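Local coordinates for Udp-n-acetylglucosamine pyrophosphorylase (Trypanosoma brucei, PDB 4BQH), which probably catalyses the formation of UDP-N-acetylglucosamine and diphosphate from UTP and N-acetylglucosamine 1-phosphate, and is caught here with an allosteric inhibitor bound, at residues S263-L268 against C362-M367; I523-L526 against P530-V533. All coordinates share one frame; numbering follows the deposited sequence.

Contact 1 of 2, residues S263-L268 against C362-M367; sequences SLLQHL and CSLHFM. With SO4 (sulfate ion), chain D.
Leu265 and Leu364 both turn CG to the far side of the backbone N (chi1 -180° and -160°), so that each side chain reaches across to the opposing helix and the two run alongside each other, pointing opposite ways. Their CD1 methyls meet at 3.6 Å. The same methyl of Leu265 lies 4.0 Å from CB of Met367, whose chain then bends at chi2 and chi3 and leads away from the contact; that side chain also packs on Val241, Phe242, Leu245 and Ile278. Leu364 uses its other branch on the backbone: CD2 sits 4.1 Å from C of Leu268. No hydrogen bond crosses; the join is apolar and largely buried, between helix 264-270 and helix 364-374 of a GT-A type nucleotidyltransferase domain, the second following directly on strand 359-363. Both helices start with a serine N-cap. At 263-268 it is a capping box: Gln266 N gives to Ser263 OG, and Ser263 N returns a nearly straight bond (170°) to a lone pair of Gln266 OE1 at 2.9 Å. In the other helix Ser363 OG takes Phe366 N. His267 points elsewhere, its ND1 donating to sulfate O3 at 2.8 Å; Arg249 and His206 hold the same ion, probably from the crystallisation liquor.

Contact 2 of 2, residues I523-L526 against P530-V533; sequences IHQL and PPPV
Leu526 and Gln525, near the end of helix 519-528, meet Pro530 and Pro531 as the chain comes off that helix. Both helix residues turn CG back over the backbone N, opposite the carbonyl carbon, but they serve different prolines. In Leu526 (chi1 -68°, chi2 172°) the CA-CB bond points away from the proline segment; the branch that still touches it is CD2, 4.1 Å from CB of Pro530, with the side chain and the ring at a slant to each other. Gln525 stays extended beyond CG (chi2 173°), which carries its amide out to Pro531, and the two side chains cross at about a right angle. The amide nitrogen NE2 lies 3.8 Å from CG of Pro531 and only slightly farther from CD, a van der Waals touch on the ring carbons.

Pro530 also packs against carbonyls in the last turns of the helix. Its N is 3.0 Å from Gln525 O, yet a proline's tertiary amide nitrogen has no hydrogen to give, so this short approach is no hydrogen bond. Ring carbon CD lies 3.6 Å from Gln525 O and 3.7 Å from Leu526 O, and the meeting of Pro530 with the two carbonyls is one of van der Waals contact.

From this exit the chain runs on into strand 533-536, the carbonyl of Pro532 accepting a backbone hydrogen bond from Lys501. On the helix side, Leu526 packs on Ala491 and Met495 of helix 485-497, on Leu467 of helix 448-471 and on Ile500, which Pro530 also touches.

Following the chain from the N terminus, contact 1 comes first: residues 263-268 wait through 93 intervening residues, richer in strand than helix, until 362-367 returns to close a long loop. It ties helix 264-270 to the start of helix 364-374, whose preceding strand 359-363 runs antiparallel to 275-280 in the mixed central sheet. Contact 2 opens much later and closes over just three residues, turning the end of helix 519-528 toward strand 533-536 near the C terminus. The two are in series, neither nested nor crossing. Contacts 1 and 2 lie on opposite sides of the chain's centre, with about 47 Å between the centres of the two contacts, and do not touch.

Contact 1 of 2, residues S263-L268 against C362-M367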
loop_
_atom_site.group_PDB
_atom_site.type_symbol
_atom_site.label_atom_id
_atom_site.label_comp_id
_atom_site.label_asym_id
_atom_site.label_seq_id
_atom_site.Cartn_x
_atom_site.Cartn_y
_atom_site.Cartn_z
ATOM N N SER A 263 14.337 -14.681 6.848
ATOM C CA SER A 263 13.292 -13.921 6.145
ATOM C C SER A 263 13.611 -12.434 6.023
ATOM O O SER A 263 14.461 -11.896 6.745
ATOM C CB SER A 263 11.954 -14.093 6.858
ATOM O OG SER A 263 12.015 -13.567 8.174
ATOM N N LEU A 264 12.928 -11.755 5.102
ATOM C CA LEU A 264 13.024 -10.303 5.046
ATOM C C LEU A 264 12.609 -9.688 6.397
ATOM O O LEU A 264 13.204 -8.698 6.839
ATOM C CB LEU A 264 12.163 -9.720 3.908
ATOM C CG LEU A 264 12.270 -8.194 3.635
ATOM C CD1 LEU A 264 13.716 -7.686 3.531
ATOM C CD2 LEU A 264 11.575 -7.901 2.307
ATOM N N LEU A 265 11.594 -10.265 7.041
ATOM C CA LEU A 265 11.187 -9.821 8.377
ATOM C C LEU A 265 12.367 -9.851 9.359
ATOM O O LEU A 265 12.630 -8.875 10.044
ATOM C CB LEU A 265 10.051 -10.704 8.910
ATOM C CG LEU A 265 9.518 -10.352 10.287
ATOM C CD1 LEU A 265 8.688 -9.093 10.175
ATOM C CD2 LEU A 265 8.648 -11.502 10.788
ATOM N N GLN A 266 13.070 -10.981 9.408
ATOM C CA GLN A 266 14.247 -11.095 10.259
ATOM C C GLN A 266 15.337 -10.093 9.849
ATOM O O GLN A 266 15.964 -9.497 10.710
ATOM C CB GLN A 266 14.769 -12.535 10.229
ATOM C CG GLN A 266 13.815 -13.519 10.920
ATOM C CD GLN A 266 14.227 -14.979 10.733
ATOM O OE1 GLN A 266 14.245 -15.500 9.617
ATOM N NE2 GLN A 266 14.543 -15.650 11.842
ATOM N N HIS A 267 15.549 -9.897 8.547
ATOM C CA HIS A 267 16.527 -8.900 8.047
ATOM C C HIS A 267 16.154 -7.517 8.528
ATOM O O HIS A 267 17.012 -6.743 8.952
ATOM C CB HIS A 267 16.580 -8.915 6.529
ATOM C CG HIS A 267 17.228 -10.153 5.945
ATOM N ND1 HIS A 267 17.553 -10.258 4.636
ATOM C CD2 HIS A 267 17.650 -11.333 6.546
ATOM C CE1 HIS A 267 18.111 -11.461 4.410
ATOM N NE2 HIS A 267 18.178 -12.113 5.576
ATOM N N LEU A 268 14.861 -7.203 8.483
ATOM C CA LEU A 268 14.409 -5.867 8.932
ATOM C C LEU A 268 14.590 -5.663 10.436
ATOM O O LEU A 268 14.970 -4.582 10.875
ATOM C CB LEU A 268 12.941 -5.646 8.550
ATOM C CG LEU A 268 12.620 -5.576 7.054
ATOM C CD1 LEU A 268 11.104 -5.499 6.873
ATOM C CD2 LEU A 268 13.328 -4.435 6.346
ATOM N N CYS A 362 2.173 -0.573 10.530
ATOM C CA CYS A 362 2.189 -1.666 11.483
ATOM C C CYS A 362 3.542 -1.754 12.163
ATOM O O CYS A 362 4.566 -1.551 11.513
ATOM C CB CYS A 362 1.943 -2.986 10.766
ATOM S SG CYS A 362 0.325 -3.050 9.965
ATOM N N SER A 363 3.547 -2.093 13.456
ATOM C CA SER A 363 4.815 -2.382 14.125
ATOM C C SER A 363 5.447 -3.644 13.524
ATOM O O SER A 363 4.761 -4.536 13.001
ATOM C CB SER A 363 4.611 -2.597 15.634
ATOM O OG SER A 363 3.893 -3.798 15.881
ATOM N N LEU A 364 6.754 -3.751 13.642
ATOM C CA LEU A 364 7.405 -4.976 13.201
ATOM C C LEU A 364 6.966 -6.165 14.063
ATOM O O LEU A 364 6.798 -7.271 13.555
ATOM C CB LEU A 364 8.936 -4.825 13.193
ATOM C CG LEU A 364 9.602 -5.878 12.286
ATOM C CD1 LEU A 364 9.328 -5.621 10.808
ATOM C CD2 LEU A 364 11.107 -5.907 12.508
ATOM N N HIS A 365 6.733 -5.933 15.351
ATOM C CA HIS A 365 6.153 -6.966 16.216
ATOM C C HIS A 365 4.833 -7.463 15.675
ATOM O O HIS A 365 4.612 -8.687 15.619
ATOM C CB HIS A 365 5.937 -6.449 17.642
ATOM C CG HIS A 365 5.589 -7.540 18.644
ATOM N ND1 HIS A 365 5.405 -7.285 19.951
ATOM C CD2 HIS A 365 5.447 -8.919 18.495
ATOM C CE1 HIS A 365 5.115 -8.435 20.602
ATOM N NE2 HIS A 365 5.129 -9.427 19.716
ATOM N N PHE A 366 3.945 -6.537 15.277
ATOM C CA PHE A 366 2.674 -6.976 14.670
ATOM C C PHE A 366 2.907 -7.782 13.393
ATOM O O PHE A 366 2.243 -8.803 13.181
ATOM C CB PHE A 366 1.699 -5.812 14.393
ATOM C CG PHE A 366 0.425 -6.265 13.728
ATOM C CD1 PHE A 366 -0.562 -6.896 14.468
ATOM C CD2 PHE A 366 0.250 -6.148 12.345
ATOM C CE1 PHE A 366 -1.715 -7.376 13.845
ATOM C CE2 PHE A 366 -0.927 -6.597 11.740
ATOM C CZ PHE A 366 -1.905 -7.202 12.497
ATOM N N MET A 367 3.807 -7.311 12.524
ATOM C CA MET A 367 4.047 -8.058 11.281
ATOM C C MET A 367 4.468 -9.496 11.586
ATOM O O MET A 367 4.043 -10.439 10.908
ATOM C CB MET A 367 5.073 -7.348 10.407
ATOM C CG MET A 367 4.642 -5.943 9.976
ATOM S SD MET A 367 3.049 -5.843 9.146
ATOM C CE MET A 367 3.434 -6.654 7.583
HETATM S S SO4 D . 17.743 -8.521 1.688
HETATM O O1 SO4 D . 16.883 -7.804 0.726
HETATM O O2 SO4 D . 17.412 -9.972 1.714
HETATM O O3 SO4 D . 17.529 -7.952 3.032
HETATM O O4 SO4 D . 19.158 -8.420 1.248
#

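Contact 2 of 2, residues I523-L526 against P530-V533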
loop_
_atom_site.group_PDB
_atom_site.type_symbol
_atom_site.label_atom_id
_atom_site.label_comp_id
_atom_site.label_asym_id
_atom_site.label_seq_id
_atom_site.Cartn_x
_atom_site.Cartn_y
_atom_site.Cartn_z
ATOM N N ILE A 523 6.050 34.085 -9.007
ATOM C CA ILE A 523 5.480 35.416 -9.066
ATOM C C ILE A 523 5.724 36.091 -10.431
ATOM O O ILE A 523 4.801 36.691 -10.977
ATOM C CB ILE A 523 5.957 36.301 -7.888
ATOM C CG1 ILE A 523 5.255 35.833 -6.613
ATOM C CG2 ILE A 523 5.655 37.775 -8.135
ATOM C CD1 ILE A 523 5.792 36.464 -5.347
ATOM N N HIS A 524 6.932 35.941 -10.967
ATOM C CA HIS A 524 7.296 36.502 -12.284
ATOM C C HIS A 524 6.366 35.931 -13.338
ATOM O O HIS A 524 5.800 36.671 -14.139
ATOM C CB HIS A 524 8.745 36.172 -12.597
ATOM C CG HIS A 524 9.284 36.845 -13.841
ATOM N ND1 HIS A 524 9.354 36.222 -15.037
ATOM C CD2 HIS A 524 9.798 38.120 -14.034
ATOM C CE1 HIS A 524 9.881 37.063 -15.948
ATOM N NE2 HIS A 524 10.137 38.226 -15.335
ATOM N N GLN A 525 6.171 34.615 -13.335
ATOM C CA GLN A 525 5.262 33.973 -14.314
ATOM C C GLN A 525 3.841 34.469 -14.196
ATOM O O GLN A 525 3.197 34.727 -15.215
ATOM C CB GLN A 525 5.212 32.469 -14.093
ATOM C CG GLN A 525 6.473 31.741 -14.490
ATOM C CD GLN A 525 6.412 30.286 -14.075
ATOM O OE1 GLN A 525 6.647 29.948 -12.903
ATOM N NE2 GLN A 525 6.086 29.421 -15.027
ATOM N N LEU A 526 3.341 34.556 -12.960
ATOM C CA LEU A 526 1.962 34.948 -12.700
ATOM C C LEU A 526 1.677 36.377 -13.138
ATOM O O LEU A 526 0.602 36.656 -13.692
ATOM C CB LEU A 526 1.553 34.731 -11.241
ATOM C CG LEU A 526 1.465 33.267 -10.805
ATOM C CD1 LEU A 526 1.244 33.223 -9.300
ATOM C CD2 LEU A 526 0.348 32.521 -11.532
ATOM N N PRO A 530 1.049 34.010 -17.212
ATOM C CA PRO A 530 0.796 32.761 -16.457
ATOM C C PRO A 530 0.434 31.548 -17.349
ATOM O O PRO A 530 -0.484 31.654 -18.182
ATOM C CB PRO A 530 -0.364 33.141 -15.533
ATOM C CG PRO A 530 -1.038 34.301 -16.179
ATOM C CD PRO A 530 0.031 35.046 -16.941
ATOM N N PRO A 531 1.163 30.420 -17.202
ATOM C CA PRO A 531 0.782 29.186 -17.888
ATOM C C PRO A 531 -0.435 28.579 -17.176
ATOM O O PRO A 531 -0.749 28.990 -16.065
ATOM C CB PRO A 531 2.005 28.299 -17.710
ATOM C CG PRO A 531 2.558 28.722 -16.386
ATOM C CD PRO A 531 2.372 30.219 -16.374
ATOM N N PRO A 532 -1.134 27.629 -17.830
ATOM C CA PRO A 532 -2.264 26.966 -17.158
ATOM C C PRO A 532 -1.847 26.281 -15.853
ATOM O O PRO A 532 -2.611 26.232 -14.882
ATOM C CB PRO A 532 -2.686 25.884 -18.165
ATOM C CG PRO A 532 -2.155 26.336 -19.483
ATOM C CD PRO A 532 -0.917 27.145 -19.211
ATOM N N VAL A 533 -0.635 25.750 -15.846
ATOM C CA VAL A 533 -0.126 25.009 -14.675
ATOM C C VAL A 533 1.315 25.437 -14.421
ATOM O O VAL A 533 2.161 25.198 -15.243
ATOM C CB VAL A 533 -0.152 23.484 -14.920
ATOM C CG1 VAL A 533 0.257 22.742 -13.650
ATOM C CG2 VAL A 533 -1.537 23.006 -15.346
#